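Local coordinates for galactose mutarotase-like protein (Clostridium acetobutylicum, PDB 3OS7) that belongs to the aldose 1-epimerase family and probably binds carbohydrate, perhaps interconverting the anomers of an aldose sugar, at residues Y95-N100 with N105-G110. Residues are numbered along the deposited sequence; the frame is centred on the assembly and turned at random.
Sequences YKFPIN and NNYIHG
The loop that follows strand 93-96 meets the edge strand 106-108 in this surface contact, joined to it by a two-bond pairing of the Asn100 side-chain amide with the backbone of Ile108. OD1 of Asn100 accepts from Ile108 N at 2.7 Å, the donor lying in the carbonyl plane on a lone pair, and ND2 gives to Ile108 O at 3.0 Å, with a straighter N-H...O angle of 159°. The amide thus pairs much as a peptide group would. With chi1 at 68°, CG sits between the backbone N and carbonyl carbon, which turns the amide toward Ile108. A third bond, Asn100 N to Asn106 O, is weak at 3.3 Å. The Asn100 amide lies nearly parallel to the Tyr107 ring, the planes 4° apart, with Asn100 ND2 3.5 Å from Tyr107 CE1. On the opposite face of that ring, Phe97 presents its edge, centroids 5.3 Å apart, and its CB makes a CH-pi contact. Pro98 O comes up at the ring edge, 3.2 Å from Tyr107 CD1. Ile99 CG2 touches Asn106 O at 3.5 Å, and Ile99 CG1 meets OD1 of Asn105, the two side chains crossing at about a right angle; Asn105 ND2 is hydrogen-bonded to Asp85 OD1. Strands 93-96 and 106-108 flank strand 82-90 in a three-stranded antiparallel sheet. Asn105 and Asn106 both face Glu101, whose OE1 accepts from Asn106 ND2: a G1 beta bulge where the edge strand begins.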
loop_
_atom_site.group_PDB
_atom_site.type_symbol
_atom_site.label_atom_id
_atom_site.label_comp_id
_atom_site.label_asym_id
_atom_site.label_seq_id
_atom_site.Cartn_x
_atom_site.Cartn_y
_atom_site.Cartn_z
ATOM N N TYR A 95 -20.893 13.128 4.639
ATOM C CA TYR A 95 -19.488 13.464 4.709
ATOM C C TYR A 95 -19.158 14.235 3.439
ATOM O O TYR A 95 -19.528 13.814 2.334
ATOM C CB TYR A 95 -18.677 12.174 4.764
ATOM C CG TYR A 95 -18.837 11.424 6.055
ATOM C CD1 TYR A 95 -19.875 10.517 6.230
ATOM C CD2 TYR A 95 -17.965 11.632 7.104
ATOM C CE1 TYR A 95 -20.046 9.847 7.421
ATOM C CE2 TYR A 95 -18.115 10.967 8.284
ATOM C CZ TYR A 95 -19.154 10.066 8.439
ATOM O OH TYR A 95 -19.308 9.396 9.633
ATOM N N LYS A 96 -18.490 15.368 3.586
ATOM C CA LYS A 96 -18.110 16.179 2.440
ATOM C C LYS A 96 -16.677 16.679 2.650
ATOM O O LYS A 96 -16.393 17.383 3.619
ATOM C CB LYS A 96 -19.100 17.317 2.250
ATOM C CG LYS A 96 -18.944 18.063 0.930
ATOM C CD LYS A 96 -19.854 19.289 0.905
ATOM C CE LYS A 96 -20.105 19.776 -0.501
ATOM N NZ LYS A 96 -18.827 19.964 -1.219
ATOM N N PHE A 97 -15.779 16.269 1.757
ATOM C CA PHE A 97 -14.358 16.601 1.865
ATOM C C PHE A 97 -13.947 17.570 0.779
ATOM O O PHE A 97 -14.499 17.538 -0.312
ATOM C CB PHE A 97 -13.507 15.341 1.717
ATOM C CG PHE A 97 -13.947 14.186 2.567
ATOM C CD1 PHE A 97 -14.471 14.385 3.842
ATOM C CD2 PHE A 97 -13.775 12.888 2.110
ATOM C CE1 PHE A 97 -14.860 13.317 4.623
ATOM C CE2 PHE A 97 -14.173 11.801 2.897
ATOM C CZ PHE A 97 -14.705 12.019 4.161
ATOM N N PRO A 98 -12.954 18.422 1.050
ATOM C CA PRO A 98 -12.493 19.318 -0.016
ATOM C C PRO A 98 -11.900 18.520 -1.177
ATOM O O PRO A 98 -11.250 17.537 -0.928
ATOM C CB PRO A 98 -11.416 20.156 0.677
ATOM C CG PRO A 98 -11.773 20.123 2.112
ATOM C CD PRO A 98 -12.360 18.767 2.352
ATOM N N ILE A 99 -12.121 18.956 -2.411
ATOM C CA ILE A 99 -11.653 18.247 -3.600
ATOM C C ILE A 99 -10.123 18.361 -3.728
ATOM O O ILE A 99 -9.586 19.470 -3.814
ATOM C CB ILE A 99 -12.351 18.837 -4.866
ATOM C CG1 ILE A 99 -13.853 18.600 -4.800
ATOM C CG2 ILE A 99 -11.752 18.294 -6.191
ATOM C CD1 ILE A 99 -14.226 17.076 -4.668
ATOM N N ASN A 100 -9.428 17.227 -3.750
ATOM C CA ASN A 100 -7.961 17.190 -3.944
ATOM C C ASN A 100 -7.548 16.470 -5.241
ATOM O O ASN A 100 -6.371 16.199 -5.433
ATOM C CB ASN A 100 -7.226 16.612 -2.724
ATOM C CG ASN A 100 -7.496 15.139 -2.515
ATOM O OD1 ASN A 100 -8.406 14.594 -3.129
ATOM N ND2 ASN A 100 -6.705 14.483 -1.638
ATOM N N ASN A 105 -12.859 15.851 -10.182
ATOM C CA ASN A 105 -13.664 16.305 -9.040
ATOM C C ASN A 105 -13.899 15.223 -7.988
ATOM O O ASN A 105 -15.029 14.857 -7.705
ATOM C CB ASN A 105 -14.992 16.911 -9.522
ATOM C CG ASN A 105 -15.584 17.862 -8.520
ATOM O OD1 ASN A 105 -14.969 18.890 -8.174
ATOM N ND2 ASN A 105 -16.775 17.542 -8.033
ATOM N N ASN A 106 -12.805 14.707 -7.434
ATOM C CA ASN A 106 -12.871 13.670 -6.413
ATOM C C ASN A 106 -12.036 14.038 -5.205
ATOM O O ASN A 106 -11.159 14.914 -5.284
ATOM C CB ASN A 106 -12.350 12.363 -6.998
ATOM C CG ASN A 106 -13.229 11.810 -8.094
ATOM O OD1 ASN A 106 -14.477 11.844 -8.019
ATOM N ND2 ASN A 106 -12.586 11.276 -9.129
ATOM N N TYR A 107 -12.296 13.370 -4.077
ATOM C CA TYR A 107 -11.336 13.275 -2.997
ATOM C C TYR A 107 -10.590 11.969 -3.177
ATOM O O TYR A 107 -11.213 10.927 -3.426
ATOM C CB TYR A 107 -11.993 13.342 -1.610
ATOM C CG TYR A 107 -10.956 13.383 -0.513
ATOM C CD1 TYR A 107 -10.262 14.545 -0.236
ATOM C CD2 TYR A 107 -10.615 12.241 0.202
ATOM C CE1 TYR A 107 -9.290 14.593 0.716
ATOM C CE2 TYR A 107 -9.617 12.282 1.166
ATOM C CZ TYR A 107 -8.955 13.466 1.410
ATOM O OH TYR A 107 -7.972 13.532 2.360
ATOM N N ILE A 108 -9.261 11.985 -3.010
ATOM C CA ILE A 108 -8.466 10.778 -3.316
ATOM C C ILE A 108 -7.392 10.561 -2.249
ATOM O O ILE A 108 -6.791 11.528 -1.767
ATOM C CB ILE A 108 -7.826 10.872 -4.722
ATOM C CG1 ILE A 108 -7.359 9.518 -5.229
ATOM C CG2 ILE A 108 -6.679 11.876 -4.728
ATOM C CD1 ILE A 108 -6.779 9.512 -6.702
ATOM N N HIS A 109 -7.212 9.292 -1.852
ATOM C CA HIS A 109 -6.061 8.781 -1.086
ATOM C C HIS A 109 -5.924 9.138 0.404
ATOM O O HIS A 109 -5.266 8.413 1.159
ATOM C CB HIS A 109 -4.748 9.090 -1.803
ATOM C CG HIS A 109 -4.583 8.372 -3.105
ATOM N ND1 HIS A 109 -5.074 7.093 -3.326
ATOM C CD2 HIS A 109 -3.930 8.733 -4.237
ATOM C CE1 HIS A 109 -4.768 6.731 -4.566
ATOM N NE2 HIS A 109 -4.080 7.710 -5.138
ATOM N N GLY A 110 -6.535 10.233 0.832
ATOM C CA GLY A 110 -6.418 10.660 2.225
ATOM C C GLY A 110 -5.172 11.483 2.565
ATOM O O GLY A 110 -4.345 11.775 1.709
#